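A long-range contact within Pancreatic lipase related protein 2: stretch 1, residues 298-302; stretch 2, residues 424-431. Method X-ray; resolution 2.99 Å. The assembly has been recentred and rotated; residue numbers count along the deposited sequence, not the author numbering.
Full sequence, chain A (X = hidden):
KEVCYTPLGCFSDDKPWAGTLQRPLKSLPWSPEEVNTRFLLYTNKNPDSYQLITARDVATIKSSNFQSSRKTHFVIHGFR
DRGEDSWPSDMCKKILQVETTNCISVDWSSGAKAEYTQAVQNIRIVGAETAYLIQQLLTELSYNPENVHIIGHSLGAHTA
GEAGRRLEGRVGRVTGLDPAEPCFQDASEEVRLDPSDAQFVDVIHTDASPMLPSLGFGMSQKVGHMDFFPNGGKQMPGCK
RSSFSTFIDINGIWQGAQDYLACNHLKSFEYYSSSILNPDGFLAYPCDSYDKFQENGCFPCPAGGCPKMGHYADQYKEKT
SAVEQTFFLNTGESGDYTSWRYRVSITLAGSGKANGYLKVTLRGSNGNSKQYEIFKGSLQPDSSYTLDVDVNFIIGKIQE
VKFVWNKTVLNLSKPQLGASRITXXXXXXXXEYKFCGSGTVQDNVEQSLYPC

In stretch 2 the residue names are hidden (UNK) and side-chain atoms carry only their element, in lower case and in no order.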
# COMPACT_ATOMS: atom_id res chain seq x y z
N CYS A 298 -3.97 -17.40 -9.08
CA CYS A 298 -2.65 -16.81 -8.90
C CYS A 298 -2.00 -17.12 -7.55
O CYS A 298 -1.49 -16.23 -6.86
CB CYS A 298 -2.76 -15.31 -9.08
SG CYS A 298 -3.68 -14.87 -10.58
N PHE A 299 -1.99 -18.40 -7.19
CA PHE A 299 -1.41 -18.86 -5.93
C PHE A 299 -0.51 -20.15 -6.11
O PHE A 299 -0.78 -20.98 -6.97
CB PHE A 299 -2.56 -19.08 -4.95
CG PHE A 299 -2.16 -19.48 -3.55
CD1 PHE A 299 -1.97 -20.79 -3.23
CD2 PHE A 299 -2.05 -18.54 -2.54
CE1 PHE A 299 -1.60 -21.16 -1.92
CE2 PHE A 299 -1.69 -18.91 -1.20
CZ PHE A 299 -1.46 -20.22 -0.90
N PRO A 300 0.55 -20.30 -5.33
CA PRO A 300 1.05 -19.32 -4.35
C PRO A 300 2.09 -18.39 -4.95
O PRO A 300 2.15 -18.23 -6.18
CB PRO A 300 1.67 -20.22 -3.25
CG PRO A 300 2.10 -21.41 -3.97
CD PRO A 300 1.35 -21.53 -5.31
N CYS A 301 2.88 -17.75 -4.10
CA CYS A 301 3.92 -16.90 -4.58
C CYS A 301 4.60 -17.60 -5.74
O CYS A 301 4.79 -18.83 -5.65
CB CYS A 301 4.90 -16.64 -3.44
SG CYS A 301 4.20 -15.48 -2.23
N PRO A 302 4.99 -16.84 -6.78
CA PRO A 302 5.54 -17.39 -8.04
C PRO A 302 7.01 -17.88 -7.92
O PRO A 302 7.56 -17.85 -6.80
CB PRO A 302 5.48 -16.18 -8.99
CG PRO A 302 5.74 -15.02 -8.08
CD PRO A 302 5.00 -15.36 -6.79
N UNK A 424 -3.58 -28.42 3.30
CA UNK A 424 -3.24 -27.03 3.67
C UNK A 424 -2.20 -26.49 2.64
O UNK A 424 -1.81 -27.24 1.72
c UNK A 424 -3.82 -26.42 6.01
c UNK A 424 -1.47 -26.07 5.31
c UNK A 424 -2.74 -26.94 5.15
N UNK A 425 -1.80 -25.22 2.75
CA UNK A 425 -0.66 -24.67 1.97
C UNK A 425 -0.27 -23.22 2.32
O UNK A 425 -1.12 -22.42 2.67
c UNK A 425 -0.04 -24.70 -1.83
c UNK A 425 -0.97 -24.73 0.47
o UNK A 425 0.82 -24.45 -2.66
c UNK A 425 0.21 -24.40 -0.38
n UNK A 425 -1.22 -25.23 -2.14
N UNK A 426 1.02 -22.90 2.19
CA UNK A 426 1.48 -21.51 2.34
C UNK A 426 1.61 -20.78 1.01
O UNK A 426 1.73 -21.40 -0.05
o UNK A 426 3.07 -20.07 3.34
c UNK A 426 2.81 -21.42 3.04
N UNK A 427 1.56 -19.45 1.09
CA UNK A 427 1.55 -18.61 -0.09
C UNK A 427 2.97 -18.26 -0.44
O UNK A 427 3.40 -18.43 -1.57
N UNK A 428 3.67 -17.78 0.58
CA UNK A 428 5.10 -17.49 0.54
C UNK A 428 5.91 -18.47 -0.32
O UNK A 428 6.57 -18.07 -1.31
c UNK A 428 5.67 -17.43 1.98
N UNK A 429 5.85 -19.77 0.04
CA UNK A 429 6.66 -20.81 -0.61
C UNK A 429 5.77 -21.83 -1.35
O UNK A 429 5.70 -21.81 -2.58
o UNK A 429 6.02 -21.99 2.02
c UNK A 429 7.60 -21.47 0.42
c UNK A 429 7.05 -21.37 1.81
o UNK A 429 7.51 -20.69 2.75
N UNK A 430 5.04 -22.66 -0.63
CA UNK A 430 4.34 -23.78 -1.25
C UNK A 430 4.25 -24.96 -0.32
O UNK A 430 3.64 -25.96 -0.68
N UNK A 431 4.87 -24.84 0.86
CA UNK A 431 4.75 -25.78 1.98
C UNK A 431 3.32 -26.28 2.23
O UNK A 431 2.62 -25.70 3.09
c UNK A 431 5.23 -25.10 3.32
c UNK A 431 5.68 -26.12 4.34
o UNK A 431 6.41 -24.33 3.13

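Position 424 carries three side-chain carbons, one bonded to CA and bearing the other two. A branch at CB with no heteroatom identifies Val-424. Its side chain stays 8.5 Å or more from stretch 1, so it precedes the contact rather than joining it.

Position 425 has five side-chain atoms: a chain of three carbons, the third carrying one oxygen and one nitrogen. That is a primary amide on a two-methylene spacer, hence Gln-425; as modelled, glutamate is excluded by the nitrogen and asparagine by the length. With chi1 at -171° and chi2 at 170° the chain is extended, and its CA-to-CB bond points toward stretch 1. CD lies 3.9 Å from Phe-299 CE1, near the plane of the ring and at its edge, while OE1 comes 3.5 Å from Pro-300 CG.

Position 426 has one carbon followed by one oxygen, the hydroxymethyl of Ser-426. Its CB points away, and the side chain comes no nearer to stretch 1 than 5.9 Å. The backbone makes the contact instead: Ser-426 O is 3.4 Å from Pro-300 CB and 3.5 Å from Phe-299 CZ.

Position 427 has no side-chain atoms, so it is Gly-427. Its CA sits 3.4 Å from Phe-299 CE2, and an ideally placed CB would fall 3.2 Å from that same CE2, a tight approach. The bare backbone therefore lets the aromatic ring pack closely here.

Position 428 has a single side-chain carbon, which defines Ala-428. This CB points away from stretch 1, but the carbonyl contributes: Ala-428 O is 3.1 Å from Cys-301 CB.

Position 429 has two carbons, the second carrying two oxygens. This short carboxylate is Asp-429. Its CA-to-CB bond also points away from stretch 1, and the carboxylate serves its own loop, with OD1 accepting from the N of position 430 at 2.9 Å and from the N of position 431 at 3.3 Å. Across the contact, Asp-429 O lies 3.9 Å from Pro-300 CG.

Position 430 again lacks a side chain and is Gly-430. At phi 148° and psi -4°, a CB would be jammed against the carbonyl O of Asp-429, so the local backbone alone calls for glycine. Gly-430 CA is 4.2 Å from Pro-300 CG.

Position 431 has a CB carrying one oxygen and one carbon, the branching of Thr-431. It is out of reach of stretch 1, but OG1 donates to Asp-429 OD1 at 2.6 Å, adding to the bonds that brace the turn.

The contact works mainly through the backbone of stretch 2. Its one cross-stretch hydrogen bond runs from Cys-301 N to Gly-427 O at 2.7 Å, with an angle of 147°. That same Gly-427 O is 3.0 Å from Pro-300 CB, while Pro-300 and Gly-427 bring their CA atoms within 4.3 Å. Phe-299 and Gln-425 extend the packing beyond this polar link, and the two stretches together bury 305 Å².

Stretch 2, residues 424-431: VQSGADGT
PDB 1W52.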